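Local coordinates for Rho GTPase-activating protein 27 (Homo sapiens, PDB 3PP2) that probably switches off the Rho-type GTPases CDC42 and RAC1 by stimulating GTP hydrolysis and may act in clathrin-mediated endocytosis, the chain here being its pleckstrin homology domain, at residues A33-L38 against T44-S49; L14-T19 against P66-E71; S78-D83 against K88-L93; G23-K28 against G98-I103. All coordinates share one frame; numbering follows the deposited sequence. Where two conformers were deposited one is given.

Contact 1: residues A33-L38 against T44-S49; sequences ASWTVL and TFFKDS
The carbonyl oxygen of W35 is held by two donors: F46 N reaches it at 2.9 Å, nearly in line with the C=O bond, and S34 OG comes from above the carbonyl plane at 3.0 Å. Chi1 of 75° sets this hydroxyl between its own backbone N and carbonyl carbon, and it also meets R16 NE. In the hairpin of strands 32-39 and 42-46, V37 and T44 exchange both backbone bonds, T44 N to V37 O measuring 2.8 Å. T36 and F45, one step back, form the non-hydrogen-bonded pair, their side chains alongside each other, T36 CG2 lying 3.5 Å from F45 CE1. On the other face W35 CD1 touches F46 CD1 at 3.7 Å, the five-membered ring of W35 oblique to the F46 ring (planes 42° apart), while V37 CG2 packs on F46 CE1. W35 NE1 donates to R58 O of a second subunit. Past F46 the direct pairing lapses: a water accepts from W35 N and donates to K47 O, and S49 N then closes on A33 O at 2.9 Å. Water and the S49 bond thus pair backbone groups there, while beta-branched and aromatic residues supply the apolar packing.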
loop_
_atom_site.group_PDB
_atom_site.type_symbol
_atom_site.label_atom_id
_atom_site.label_comp_id
_atom_site.label_asym_id
_atom_site.label_seq_id
_atom_site.Cartn_x
_atom_site.Cartn_y
_atom_site.Cartn_z
ATOM N N ALA A 33 -13.374 4.736 -13.284
ATOM C CA ALA A 33 -12.291 5.401 -12.583
ATOM C C ALA A 33 -12.332 6.885 -12.854
ATOM O O ALA A 33 -12.490 7.306 -14.001
ATOM C CB ALA A 33 -10.924 4.840 -13.009
ATOM N N SER A 34 -12.214 7.687 -11.833
ATOM C CA SER A 34 -12.161 9.131 -11.973
ATOM C C SER A 34 -11.258 9.790 -11.005
ATOM O O SER A 34 -10.999 9.253 -9.916
ATOM C CB SER A 34 -13.556 9.751 -11.814
ATOM O OG SER A 34 -13.992 9.787 -10.477
ATOM N N TRP A 35 -10.777 10.959 -11.384
ATOM C CA TRP A 35 -10.222 11.867 -10.414
ATOM C C TRP A 35 -11.261 12.114 -9.317
ATOM O O TRP A 35 -12.476 12.171 -9.565
ATOM C CB TRP A 35 -9.854 13.185 -11.098
ATOM C CG TRP A 35 -9.063 14.150 -10.308
ATOM C CD1 TRP A 35 -9.419 15.403 -9.952
ATOM C CD2 TRP A 35 -7.756 13.920 -9.773
ATOM N NE1 TRP A 35 -8.400 15.981 -9.218
ATOM C CE2 TRP A 35 -7.366 15.084 -9.107
ATOM C CE3 TRP A 35 -6.872 12.837 -9.816
ATOM C CZ2 TRP A 35 -6.125 15.202 -8.481
ATOM C CZ3 TRP A 35 -5.624 12.948 -9.162
ATOM C CH2 TRP A 35 -5.274 14.121 -8.533
ATOM N N THR A 36 -10.751 12.225 -8.099
ATOM C CA THR A 36 -11.527 12.346 -6.876
ATOM C C THR A 36 -10.816 13.353 -6.011
ATOM O O THR A 36 -9.595 13.281 -5.853
ATOM C CB THR A 36 -11.611 10.979 -6.149
ATOM O OG1 THR A 36 -12.142 9.993 -7.050
ATOM C CG2 THR A 36 -12.505 11.030 -4.909
ATOM N N VAL A 37 -11.569 14.278 -5.437
ATOM C CA VAL A 37 -11.035 15.285 -4.538
ATOM C C VAL A 37 -11.831 15.344 -3.254
ATOM O O VAL A 37 -13.040 15.434 -3.278
ATOM C CB VAL A 37 -11.046 16.694 -5.184
ATOM C CG1 VAL A 37 -10.609 17.821 -4.208
ATOM C CG2 VAL A 37 -10.150 16.672 -6.462
ATOM N N LEU A 38 -11.122 15.242 -2.146
ATOM C CA LEU A 38 -11.667 15.509 -0.820
ATOM C C LEU A 38 -11.139 16.840 -0.335
ATOM O O LEU A 38 -9.937 17.033 -0.208
ATOM C CB LEU A 38 -11.230 14.409 0.138
ATOM C CG LEU A 38 -11.631 14.570 1.598
ATOM C CD1 LEU A 38 -13.126 14.572 1.747
ATOM C CD2 LEU A 38 -10.977 13.472 2.413
ATOM N N THR A 44 -15.688 14.847 -3.984
ATOM C CA THR A 44 -16.134 15.061 -5.335
ATOM C C THR A 44 -15.505 14.009 -6.272
ATOM O O THR A 44 -14.290 13.898 -6.326
ATOM C CB THR A 44 -15.790 16.461 -5.832
ATOM O OG1 THR A 44 -16.373 17.442 -4.962
ATOM C CG2 THR A 44 -16.285 16.656 -7.275
ATOM N N PHE A 45 -16.349 13.267 -6.974
ATOM C CA PHE A 45 -15.937 12.379 -8.031
ATOM C C PHE A 45 -16.173 13.075 -9.349
ATOM O O PHE A 45 -17.313 13.460 -9.653
ATOM C CB PHE A 45 -16.765 11.104 -7.994
ATOM C CG PHE A 45 -16.539 10.259 -6.786
ATOM C CD1 PHE A 45 -15.355 9.571 -6.618
ATOM C CD2 PHE A 45 -17.514 10.152 -5.806
ATOM C CE1 PHE A 45 -15.170 8.792 -5.515
ATOM C CE2 PHE A 45 -17.319 9.383 -4.686
ATOM C CZ PHE A 45 -16.143 8.691 -4.566
ATOM N N PHE A 46 -15.118 13.259 -10.127
ATOM C CA PHE A 46 -15.226 13.897 -11.448
ATOM C C PHE A 46 -15.716 12.916 -12.478
ATOM O O PHE A 46 -15.919 11.732 -12.232
ATOM C CB PHE A 46 -13.859 14.544 -11.771
ATOM C CG PHE A 46 -13.592 15.768 -10.946
ATOM C CD1 PHE A 46 -13.054 15.688 -9.666
ATOM C CD2 PHE A 46 -13.959 17.003 -11.406
ATOM C CE1 PHE A 46 -12.870 16.803 -8.925
ATOM C CE2 PHE A 46 -13.791 18.124 -10.630
ATOM C CZ PHE A 46 -13.252 18.028 -9.408
ATOM N N LYS A 47 -15.988 13.443 -13.665
ATOM C CA LYS A 47 -16.362 12.648 -14.789
ATOM C C LYS A 47 -15.325 11.539 -15.018
ATOM O O LYS A 47 -14.155 11.700 -14.648
ATOM C CB LYS A 47 -16.459 13.575 -16.019
ATOM C CG LYS A 47 -17.095 12.953 -17.257
ATOM C CD LYS A 47 -17.129 13.966 -18.409
ATOM C CE LYS A 47 -18.044 13.515 -19.573
ATOM N NZ LYS A 47 -18.177 14.533 -20.667
ATOM N N ASP A 48 -15.758 10.445 -15.631
ATOM C CA ASP A 48 -14.886 9.327 -16.001
ATOM C C ASP A 48 -13.584 9.820 -16.617
ATOM O O ASP A 48 -13.613 10.682 -17.511
ATOM C CB ASP A 48 -15.647 8.455 -16.998
ATOM C CG ASP A 48 -14.945 7.133 -17.343
ATOM O OD1 ASP A 48 -13.761 6.897 -16.990
ATOM O OD2 ASP A 48 -15.651 6.301 -17.951
ATOM N N SER A 49 -12.447 9.249 -16.199
ATOM C CA SER A 49 -11.142 9.656 -16.715
ATOM C C SER A 49 -10.830 9.039 -18.076
ATOM O O SER A 49 -9.877 9.451 -18.700
ATOM C CB SER A 49 -10.028 9.307 -15.741
ATOM O OG SER A 49 -9.973 7.915 -15.480
HETATM O O HOH W 1 -11.549 11.787 -13.979
#

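Contact 2: residues L14-T19 against P66-E71; sequences LHRTKT and PEYTVE
With chi1 at 80°, R16 carries CG between its backbone N and carbonyl carbon, and a bend at chi2 (-66°) turns the guanidinium toward E67, whose extended chain starts with CG opposite its backbone N. R16 NH1 meets E67 OE1 at 2.8 Å in a salt bridge. The carboxylate oxygen lies near the guanidinium plane but is approached on its anti side and well out of the carboxylate plane, the two planes 71° apart. Y68 comes over a guanidinium face with its ring edge, CE2 3.8 Å from R16 NH2, while CG of E67 sits over the centre of the tyrosine ring. R16 also donates through NE to S34 OG and through NH1 to F46 O; a leucine in its place would probably leave the E67 carboxylate without its charged mate and these acceptors without their donor. The aliphatic chain of K18 runs obliquely past the ring, CD lying 4.0 Å from Y68 CE1, before its ammonium reaches D21. A water accepts from K18 N and bonds Y68 OH, each at 2.9 Å. E67 and Y68 both face F45, a classic beta bulge, and R16 reaches it across the bent antiparallel sheet characteristic of a PH domain.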
loop_
_atom_site.group_PDB
_atom_site.type_symbol
_atom_site.label_atom_id
_atom_site.label_comp_id
_atom_site.label_asym_id
_atom_site.label_seq_id
_atom_site.Cartn_x
_atom_site.Cartn_y
_atom_site.Cartn_z
ATOM N N LEU A 14 -9.626 7.091 -8.314
ATOM C CA LEU A 14 -10.293 5.978 -7.661
ATOM C C LEU A 14 -11.358 5.405 -8.575
ATOM O O LEU A 14 -11.926 6.105 -9.420
ATOM C CB LEU A 14 -10.965 6.399 -6.344
ATOM C CG LEU A 14 -10.009 6.834 -5.240
ATOM C CD1 LEU A 14 -10.780 7.448 -4.068
ATOM C CD2 LEU A 14 -9.132 5.681 -4.798
ATOM N N HIS A 15 -11.696 4.144 -8.342
ATOM C CA HIS A 15 -12.860 3.531 -8.949
ATOM C C HIS A 15 -14.068 3.783 -8.055
ATOM O O HIS A 15 -13.990 3.729 -6.819
ATOM C CB HIS A 15 -12.635 2.069 -9.172
ATOM C CG HIS A 15 -11.550 1.798 -10.135
ATOM N ND1 HIS A 15 -11.788 1.440 -11.432
ATOM C CD2 HIS A 15 -10.209 1.787 -9.968
ATOM C CE1 HIS A 15 -10.630 1.244 -12.040
ATOM N NE2 HIS A 15 -9.653 1.472 -11.178
ATOM N N ARG A 16 -15.195 4.077 -8.665
ATOM C CA ARG A 16 -16.426 4.296 -7.894
ATOM C C ARG A 16 -17.653 3.990 -8.700
ATOM O O ARG A 16 -17.650 4.134 -9.940
ATOM C CB ARG A 16 -16.473 5.735 -7.358
ATOM C CG ARG A 16 -16.903 6.810 -8.325
ATOM C CD ARG A 16 -15.924 6.991 -9.427
ATOM N NE ARG A 16 -16.204 8.124 -10.299
ATOM C CZ ARG A 16 -17.150 8.137 -11.206
ATOM N NH1 ARG A 16 -17.299 9.219 -11.993
ATOM N NH2 ARG A 16 -17.932 7.068 -11.358
ATOM N N THR A 17 -18.718 3.623 -7.993
ATOM C CA THR A 17 -20.038 3.523 -8.581
ATOM C C THR A 17 -21.059 4.009 -7.562
ATOM O O THR A 17 -20.922 3.749 -6.363
ATOM C CB THR A 17 -20.382 2.056 -8.977
ATOM O OG1 THR A 17 -21.688 2.019 -9.554
ATOM C CG2 THR A 17 -20.299 1.026 -7.827
ATOM N N LYS A 18 -22.106 4.634 -8.052
ATOM C CA LYS A 18 -23.275 4.900 -7.247
ATOM C C LYS A 18 -24.041 3.591 -7.145
ATOM O O LYS A 18 -24.027 2.758 -8.083
ATOM C CB LYS A 18 -24.134 5.990 -7.889
ATOM C CG LYS A 18 -25.236 6.525 -7.020
ATOM C CD LYS A 18 -25.865 7.794 -7.651
ATOM C CE LYS A 18 -26.937 8.380 -6.748
ATOM N NZ LYS A 18 -27.551 9.555 -7.463
ATOM N N THR A 19 -24.600 3.341 -5.959
ATOM C CA THR A 19 -25.398 2.130 -5.713
ATOM C C THR A 19 -26.813 2.424 -5.190
ATOM O O THR A 19 -27.672 1.563 -5.273
ATOM C CB THR A 19 -24.695 1.201 -4.722
ATOM O OG1 THR A 19 -24.332 1.964 -3.562
ATOM C CG2 THR A 19 -23.455 0.587 -5.365
ATOM N N PRO A 66 -17.672 17.927 -12.132
ATOM C CA PRO A 66 -18.079 16.905 -11.172
ATOM C C PRO A 66 -19.209 16.018 -11.672
ATOM O O PRO A 66 -20.188 16.514 -12.319
ATOM C CB PRO A 66 -18.527 17.709 -9.951
ATOM C CG PRO A 66 -17.883 18.981 -10.101
ATOM C CD PRO A 66 -17.850 19.268 -11.566
ATOM N N GLU A 67 -19.092 14.734 -11.382
ATOM C CA GLU A 67 -20.185 13.804 -11.620
ATOM C C GLU A 67 -21.031 13.561 -10.382
ATOM O O GLU A 67 -22.269 13.619 -10.476
ATOM C CB GLU A 67 -19.674 12.458 -12.165
ATOM C CG GLU A 67 -20.849 11.569 -12.552
ATOM C CD GLU A 67 -20.565 10.441 -13.486
ATOM O OE1 GLU A 67 -19.394 10.053 -13.631
ATOM O OE2 GLU A 67 -21.560 9.926 -14.077
ATOM N N TYR A 68 -20.363 13.278 -9.258
ATOM C CA TYR A 68 -21.044 13.004 -7.979
ATOM C C TYR A 68 -20.346 13.822 -6.894
ATOM O O TYR A 68 -19.109 13.837 -6.808
ATOM C CB TYR A 68 -20.950 11.530 -7.591
ATOM C CG TYR A 68 -21.444 10.549 -8.604
ATOM C CD1 TYR A 68 -22.757 10.548 -9.017
ATOM C CD2 TYR A 68 -20.612 9.601 -9.156
ATOM C CE1 TYR A 68 -23.221 9.643 -9.963
ATOM C CE2 TYR A 68 -21.091 8.678 -10.089
ATOM C CZ TYR A 68 -22.402 8.713 -10.483
ATOM O OH TYR A 68 -22.859 7.807 -11.446
ATOM N N THR A 69 -21.130 14.529 -6.089
ATOM C CA THR A 69 -20.583 15.252 -4.944
ATOM C C THR A 69 -21.231 14.652 -3.701
ATOM O O THR A 69 -22.478 14.499 -3.625
ATOM C CB THR A 69 -20.813 16.744 -5.093
ATOM O OG1 THR A 69 -20.247 17.198 -6.336
ATOM C CG2 THR A 69 -20.231 17.545 -3.907
ATOM N N VAL A 70 -20.422 14.338 -2.727
ATOM C CA VAL A 70 -20.928 13.782 -1.513
ATOM C C VAL A 70 -20.498 14.667 -0.351
ATOM O O VAL A 70 -19.317 14.777 -0.051
ATOM C CB VAL A 70 -20.438 12.337 -1.289
ATOM C CG1 VAL A 70 -21.120 11.789 -0.054
ATOM C CG2 VAL A 70 -20.639 11.482 -2.590
ATOM N N GLU A 71 -21.466 15.330 0.282
ATOM C CA GLU A 71 -21.199 16.105 1.477
ATOM C C GLU A 71 -21.062 15.120 2.625
ATOM O O GLU A 71 -21.879 14.248 2.798
ATOM C CB GLU A 71 -22.314 17.156 1.701
ATOM C CG GLU A 71 -22.412 18.145 0.555
ATOM C CD GLU A 71 -23.562 19.115 0.647
ATOM O OE1 GLU A 71 -24.216 19.170 1.709
ATOM O OE2 GLU A 71 -23.810 19.850 -0.367
HETATM O O HOH W 2 -22.100 5.088 -10.873
#

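Contact 3: residues S78-D83 against K88-L93; sequences SWAPKD and KNVLEL
S78 and E92 pair in the antiparallel hairpin of strands 76-79 and 90-94, part of the PH-domain sheet, where close apolar packing contrasts with the more exposed S78 and E92 face. On the packed side L91 CD2 lies over the six-membered ring of W79, 3.9 Å from its centroid and 19° off the normal, a CH-pi contact that a broad indole suits well. With CG opposite the carbonyl carbon (chi1 -53°) and an extended chi2, L91 brings this methyl onto the ring. H115 of helix 108-122 stacks on the indole and, with I111, also touches L91, while H115 of a third subunit meets the indole edge-to-face. An alanine replacing W79 would probably leave L91 CD2 without its aromatic support and open a gap beside the helix. A80 is small enough to lie close against V90, CB to CG1 3.8 Å, and its N donates to V90 O. On the exposed side paired backbone bonds dominate, E92 N to S78 O at 2.8 Å, with S78 OG resting against E92 CB and a water joining this hydroxyl to E92 O. Just past strand 76-79 a second water, at the indole edge, donates to A80 O and V90 O, 2.8 Å from each.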
loop_
_atom_site.group_PDB
_atom_site.type_symbol
_atom_site.label_atom_id
_atom_site.label_comp_id
_atom_site.label_asym_id
_atom_site.label_seq_id
_atom_site.Cartn_x
_atom_site.Cartn_y
_atom_site.Cartn_z
ATOM N N SER A 78 -17.855 2.785 5.677
ATOM C CA SER A 78 -17.465 1.469 6.110
ATOM C C SER A 78 -16.648 0.750 5.058
ATOM O O SER A 78 -16.605 1.161 3.916
ATOM C CB SER A 78 -18.680 0.632 6.426
ATOM O OG SER A 78 -19.518 0.503 5.312
ATOM N N TRP A 79 -15.978 -0.314 5.451
ATOM C CA TRP A 79 -15.511 -1.311 4.509
ATOM C C TRP A 79 -16.739 -2.120 4.091
ATOM O O TRP A 79 -17.492 -2.622 4.930
ATOM C CB TRP A 79 -14.438 -2.197 5.120
ATOM C CG TRP A 79 -13.166 -1.504 5.377
ATOM C CD1 TRP A 79 -12.872 -0.668 6.423
ATOM C CD2 TRP A 79 -11.963 -1.556 4.564
ATOM N NE1 TRP A 79 -11.583 -0.241 6.331
ATOM C CE2 TRP A 79 -10.992 -0.757 5.209
ATOM C CE3 TRP A 79 -11.607 -2.225 3.394
ATOM C CZ2 TRP A 79 -9.697 -0.563 4.680
ATOM C CZ3 TRP A 79 -10.313 -2.065 2.883
ATOM C CH2 TRP A 79 -9.379 -1.242 3.527
ATOM N N ALA A 80 -16.932 -2.276 2.789
ATOM C CA ALA A 80 -18.115 -2.983 2.297
ATOM C C ALA A 80 -18.046 -4.465 2.640
ATOM O O ALA A 80 -16.960 -5.042 2.673
ATOM C CB ALA A 80 -18.236 -2.838 0.818
ATOM N N PRO A 81 -19.216 -5.126 2.837
ATOM C CA PRO A 81 -19.197 -6.595 2.891
ATOM C C PRO A 81 -18.535 -7.186 1.644
ATOM O O PRO A 81 -18.679 -6.635 0.548
ATOM C CB PRO A 81 -20.693 -6.957 2.941
ATOM C CG PRO A 81 -21.335 -5.744 3.541
ATOM C CD PRO A 81 -20.564 -4.573 3.032
ATOM N N LYS A 82 -17.828 -8.306 1.785
ATOM C CA LYS A 82 -17.062 -8.852 0.659
ATOM C C LYS A 82 -17.975 -9.282 -0.498
ATOM O O LYS A 82 -17.528 -9.279 -1.668
ATOM C CB LYS A 82 -16.138 -10.000 1.111
ATOM C CG LYS A 82 -14.940 -9.542 1.950
ATOM C CD LYS A 82 -14.021 -10.733 2.283
ATOM C CE LYS A 82 -12.791 -10.310 3.115
ATOM N NZ LYS A 82 -11.805 -11.414 3.247
ATOM N N ASP A 83 -19.243 -9.571 -0.183
ATOM C CA ASP A 83 -20.222 -10.021 -1.189
ATOM C C ASP A 83 -20.976 -8.877 -1.856
ATOM O O ASP A 83 -21.753 -9.100 -2.795
ATOM C CB ASP A 83 -21.206 -11.044 -0.579
ATOM C CG ASP A 83 -22.369 -10.398 0.191
ATOM O OD1 ASP A 83 -22.207 -9.305 0.764
ATOM O OD2 ASP A 83 -23.460 -11.022 0.237
ATOM N N LYS A 88 -12.071 -6.201 -4.966
ATOM C CA LYS A 88 -11.338 -6.135 -3.705
ATOM C C LYS A 88 -11.163 -4.702 -3.219
ATOM O O LYS A 88 -11.111 -3.766 -4.005
ATOM C CB LYS A 88 -9.937 -6.784 -3.842
ATOM C CG LYS A 88 -9.970 -8.277 -4.279
ATOM C CD LYS A 88 -10.978 -9.145 -3.526
ATOM N N ASN A 89 -11.030 -4.525 -1.911
ATOM C CA ASN A 89 -10.729 -3.235 -1.301
ATOM C C ASN A 89 -11.825 -2.213 -1.553
ATOM O O ASN A 89 -11.559 -1.104 -1.990
ATOM C CB ASN A 89 -9.374 -2.701 -1.768
ATOM C CG ASN A 89 -8.279 -3.694 -1.601
ATOM O OD1 ASN A 89 -8.231 -4.379 -0.588
ATOM N ND2 ASN A 89 -7.385 -3.762 -2.584
ATOM N N VAL A 90 -13.052 -2.606 -1.259
ATOM C CA VAL A 90 -14.191 -1.751 -1.482
ATOM C C VAL A 90 -14.639 -1.068 -0.200
ATOM O O VAL A 90 -14.882 -1.727 0.807
ATOM C CB VAL A 90 -15.398 -2.538 -2.118
ATOM C CG1 VAL A 90 -16.565 -1.634 -2.348
ATOM C CG2 VAL A 90 -14.973 -3.261 -3.409
ATOM N N LEU A 91 -14.816 0.247 -0.270
ATOM C CA LEU A 91 -15.491 1.031 0.767
ATOM C C LEU A 91 -16.913 1.348 0.356
ATOM O O LEU A 91 -17.206 1.507 -0.823
ATOM C CB LEU A 91 -14.762 2.335 1.023
ATOM C CG LEU A 91 -13.273 2.218 1.333
ATOM C CD1 LEU A 91 -12.630 3.651 1.502
ATOM C CD2 LEU A 91 -12.984 1.272 2.526
ATOM N N GLU A 92 -17.781 1.498 1.351
ATOM C CA GLU A 92 -19.169 1.940 1.135
ATOM C C GLU A 92 -19.338 3.278 1.849
ATOM O O GLU A 92 -18.990 3.423 3.012
ATOM C CB GLU A 92 -20.129 0.905 1.713
ATOM C CG GLU A 92 -21.588 1.196 1.450
ATOM C CD GLU A 92 -22.483 -0.026 1.722
ATOM O OE1 GLU A 92 -22.388 -0.605 2.814
ATOM O OE2 GLU A 92 -23.303 -0.383 0.864
ATOM N N LEU A 93 -19.892 4.238 1.127
ATOM C CA LEU A 93 -20.150 5.572 1.642
ATOM C C LEU A 93 -21.630 5.898 1.445
ATOM O O LEU A 93 -22.126 5.850 0.320
ATOM C CB LEU A 93 -19.279 6.606 0.928
ATOM C CG LEU A 93 -19.414 8.063 1.401
ATOM C CD1 LEU A 93 -19.049 8.275 2.899
ATOM C CD2 LEU A 93 -18.543 8.977 0.490
HETATM O O HOH W 3 -21.339 2.858 4.947
HETATM O O HOH W 4 -14.427 -4.214 1.930
#

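Contact 4: residues G23-K28 against G98-I103; sequences GKRLRK and GSEYLI
Near one end of the PH-domain sheet, the short strand 24-25 approaches the start of strand 100-104, and a salt bridge joins them in the conformer of E100 described here. R25 NH2 donates to E100 OE1 at 2.7 Å with an N-H...O angle of 155°; NH1 adds a weak bond to the same oxygen at 3.2 Å. One carboxylate oxygen therefore receives two N-H groups from the guanidinium edge. It lies close to the guanidinium plane, yet NH2 stands above the carboxylate plane, and the two planar groups are turned 48° from each other. Bends at chi2 and chi3 fold the arginine back toward the glutamate, whose own chain runs extended beyond CG. E100 has a second conformer, so the bridge is probably not permanent. Such a long, flexible residue as R25 suits a place where the backbones themselves are well separated.

Both segments flank strand 10-21 in the curved antiparallel sheet: L26 bonds T19 through the backbone on one side, and E100 bonds T19 and A20 on the other. Where the two backbones come nearest, G23 N makes a weak bond to G98 O at 2.9 Å. Both residues are glycines with positive phi, at which a side chain would press on the preceding carbonyl oxygen; at G98 a CB would also crowd G23 N. A citrate, probably from the crystallisation liquor, accepts from R25 N and bonds G23 O.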
loop_
_atom_site.group_PDB
_atom_site.type_symbol
_atom_site.label_atom_id
_atom_site.label_comp_id
_atom_site.label_asym_id
_atom_site.label_seq_id
_atom_site.Cartn_x
_atom_site.Cartn_y
_atom_site.Cartn_z
ATOM N N GLY A 23 -31.753 6.575 -1.136
ATOM C CA GLY A 23 -32.305 5.433 -0.480
ATOM C C GLY A 23 -32.826 4.335 -1.403
ATOM O O GLY A 23 -33.179 3.241 -0.903
ATOM N N LYS A 24 -32.840 4.585 -2.715
ATOM C CA LYS A 24 -33.431 3.655 -3.670
ATOM C C LYS A 24 -32.298 2.960 -4.442
ATOM O O LYS A 24 -31.510 3.609 -5.138
ATOM C CB LYS A 24 -34.364 4.401 -4.637
ATOM C CG LYS A 24 -35.437 5.274 -3.980
ATOM C CD LYS A 24 -36.206 4.675 -2.880
ATOM C CE LYS A 24 -37.566 5.489 -2.700
ATOM N NZ LYS A 24 -37.458 6.712 -1.804
ATOM N N ARG A 25 -32.201 1.645 -4.315
ATOM C CA ARG A 25 -31.070 0.896 -4.861
ATOM C C ARG A 25 -31.108 0.925 -6.399
ATOM O O ARG A 25 -32.200 0.842 -7.008
ATOM C CB ARG A 25 -31.131 -0.549 -4.387
ATOM C CG ARG A 25 -30.976 -0.710 -2.856
ATOM C CD ARG A 25 -30.164 -1.922 -2.471
ATOM N NE ARG A 25 -28.776 -1.622 -2.770
ATOM C CZ ARG A 25 -27.983 -0.842 -2.022
ATOM N NH1 ARG A 25 -26.737 -0.627 -2.414
ATOM N NH2 ARG A 25 -28.425 -0.272 -0.891
ATOM N N LEU A 26 -29.939 1.010 -7.017
ATOM C CA LEU A 26 -29.779 0.862 -8.466
ATOM C C LEU A 26 -29.744 -0.598 -8.847
ATOM O O LEU A 26 -29.274 -1.423 -8.050
ATOM C CB LEU A 26 -28.524 1.594 -8.935
ATOM C CG LEU A 26 -28.568 3.098 -8.637
ATOM C CD1 LEU A 26 -27.305 3.751 -9.293
ATOM C CD2 LEU A 26 -29.915 3.796 -9.077
ATOM N N ARG A 27 -30.206 -0.915 -10.066
ATOM C CA ARG A 27 -30.306 -2.306 -10.530
ATOM C C ARG A 27 -28.937 -2.946 -10.692
ATOM O O ARG A 27 -28.762 -4.120 -10.352
ATOM C CB ARG A 27 -31.069 -2.332 -11.858
ATOM C CG ARG A 27 -31.405 -3.711 -12.414
ATOM C CD ARG A 27 -32.285 -3.535 -13.687
ATOM N NE ARG A 27 -32.283 -4.703 -14.564
ATOM N N LYS A 28 -27.972 -2.209 -11.251
ATOM C CA LYS A 28 -26.622 -2.769 -11.448
ATOM C C LYS A 28 -25.561 -1.754 -11.117
ATOM O O LYS A 28 -25.858 -0.583 -10.929
ATOM C CB LYS A 28 -26.431 -3.273 -12.857
ATOM C CG LYS A 28 -26.292 -2.229 -13.925
ATOM C CD LYS A 28 -26.259 -2.896 -15.335
ATOM N N GLY A 98 -29.330 9.397 1.920
ATOM C CA GLY A 98 -29.558 8.008 1.615
ATOM C C GLY A 98 -28.928 7.527 0.320
ATOM O O GLY A 98 -29.031 6.358 -0.027
ATOM N N SER A 99 -28.287 8.403 -0.419
ATOM C CA SER A 99 -27.518 7.953 -1.579
ATOM C C SER A 99 -26.299 7.172 -1.089
ATOM O O SER A 99 -25.798 7.384 0.023
ATOM C CB SER A 99 -27.104 9.113 -2.438
ATOM O OG SER A 99 -28.235 9.713 -3.069
ATOM N N GLU A 100 -25.890 6.221 -1.891
ATOM C CA GLU A 100 -24.825 5.311 -1.510
ATOM C C GLU A 100 -23.877 5.137 -2.699
ATOM O O GLU A 100 -24.310 5.138 -3.858
ATOM C CB GLU A 100 -25.399 3.931 -1.077
ATOM C CG GLU A 100 -26.320 3.976 0.184
ATOM C CD GLU A 100 -26.895 2.625 0.588
ATOM O OE1 GLU A 100 -26.627 1.619 -0.106
ATOM O OE2 GLU A 100 -27.620 2.576 1.616
ATOM N N TYR A 101 -22.602 4.960 -2.377
ATOM C CA TYR A 101 -21.516 4.803 -3.351
ATOM C C TYR A 101 -20.561 3.739 -2.849
ATOM O O TYR A 101 -20.384 3.588 -1.634
ATOM C CB TYR A 101 -20.715 6.111 -3.517
ATOM C CG TYR A 101 -21.584 7.267 -3.929
ATOM C CD1 TYR A 101 -21.720 7.648 -5.253
ATOM C CD2 TYR A 101 -22.281 7.978 -2.953
ATOM C CE1 TYR A 101 -22.551 8.689 -5.598
ATOM C CE2 TYR A 101 -23.113 9.006 -3.261
ATOM C CZ TYR A 101 -23.252 9.389 -4.610
ATOM O OH TYR A 101 -24.105 10.432 -4.939
ATOM N N LEU A 102 -19.980 2.998 -3.783
ATOM C CA LEU A 102 -18.822 2.172 -3.510
ATOM C C LEU A 102 -17.588 2.822 -4.101
ATOM O O LEU A 102 -17.659 3.394 -5.190
ATOM C CB LEU A 102 -19.000 0.762 -4.060
ATOM C CG LEU A 102 -20.227 0.003 -3.591
ATOM C CD1 LEU A 102 -20.405 -1.328 -4.316
ATOM C CD2 LEU A 102 -20.284 -0.166 -2.114
ATOM N N ILE A 103 -16.455 2.645 -3.410
ATOM C CA ILE A 103 -15.174 3.266 -3.747
ATOM C C ILE A 103 -14.150 2.148 -3.703
ATOM O O ILE A 103 -14.157 1.341 -2.763
ATOM C CB ILE A 103 -14.794 4.404 -2.757
ATOM C CG1 ILE A 103 -15.957 5.400 -2.601
ATOM C CG2 ILE A 103 -13.489 5.069 -3.132
ATOM C CD1 ILE A 103 -15.737 6.383 -1.472
#

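All four contacts lie in the strongly curled antiparallel sheet system of the PH domain, conventionally described as two nearly orthogonal sheets. Contacts 1 and 2 adjoin, their centres about 7 Å apart, and F45 O bonds E67 N between them. Contacts 1 and 3, about 18 Å apart between centres, are hairpins met one after the other; helix 108-122 packs against both, on T36 and L38 and on W79 and L91. Contact 1 is nested within the loop closed by contact 2, and contact 3 within that of contact 4, while the segments of contacts 2 and 4 alternate. Strand 100-104 bonds both strand 10-21 and strand 90-94, tying local hairpins into one domain.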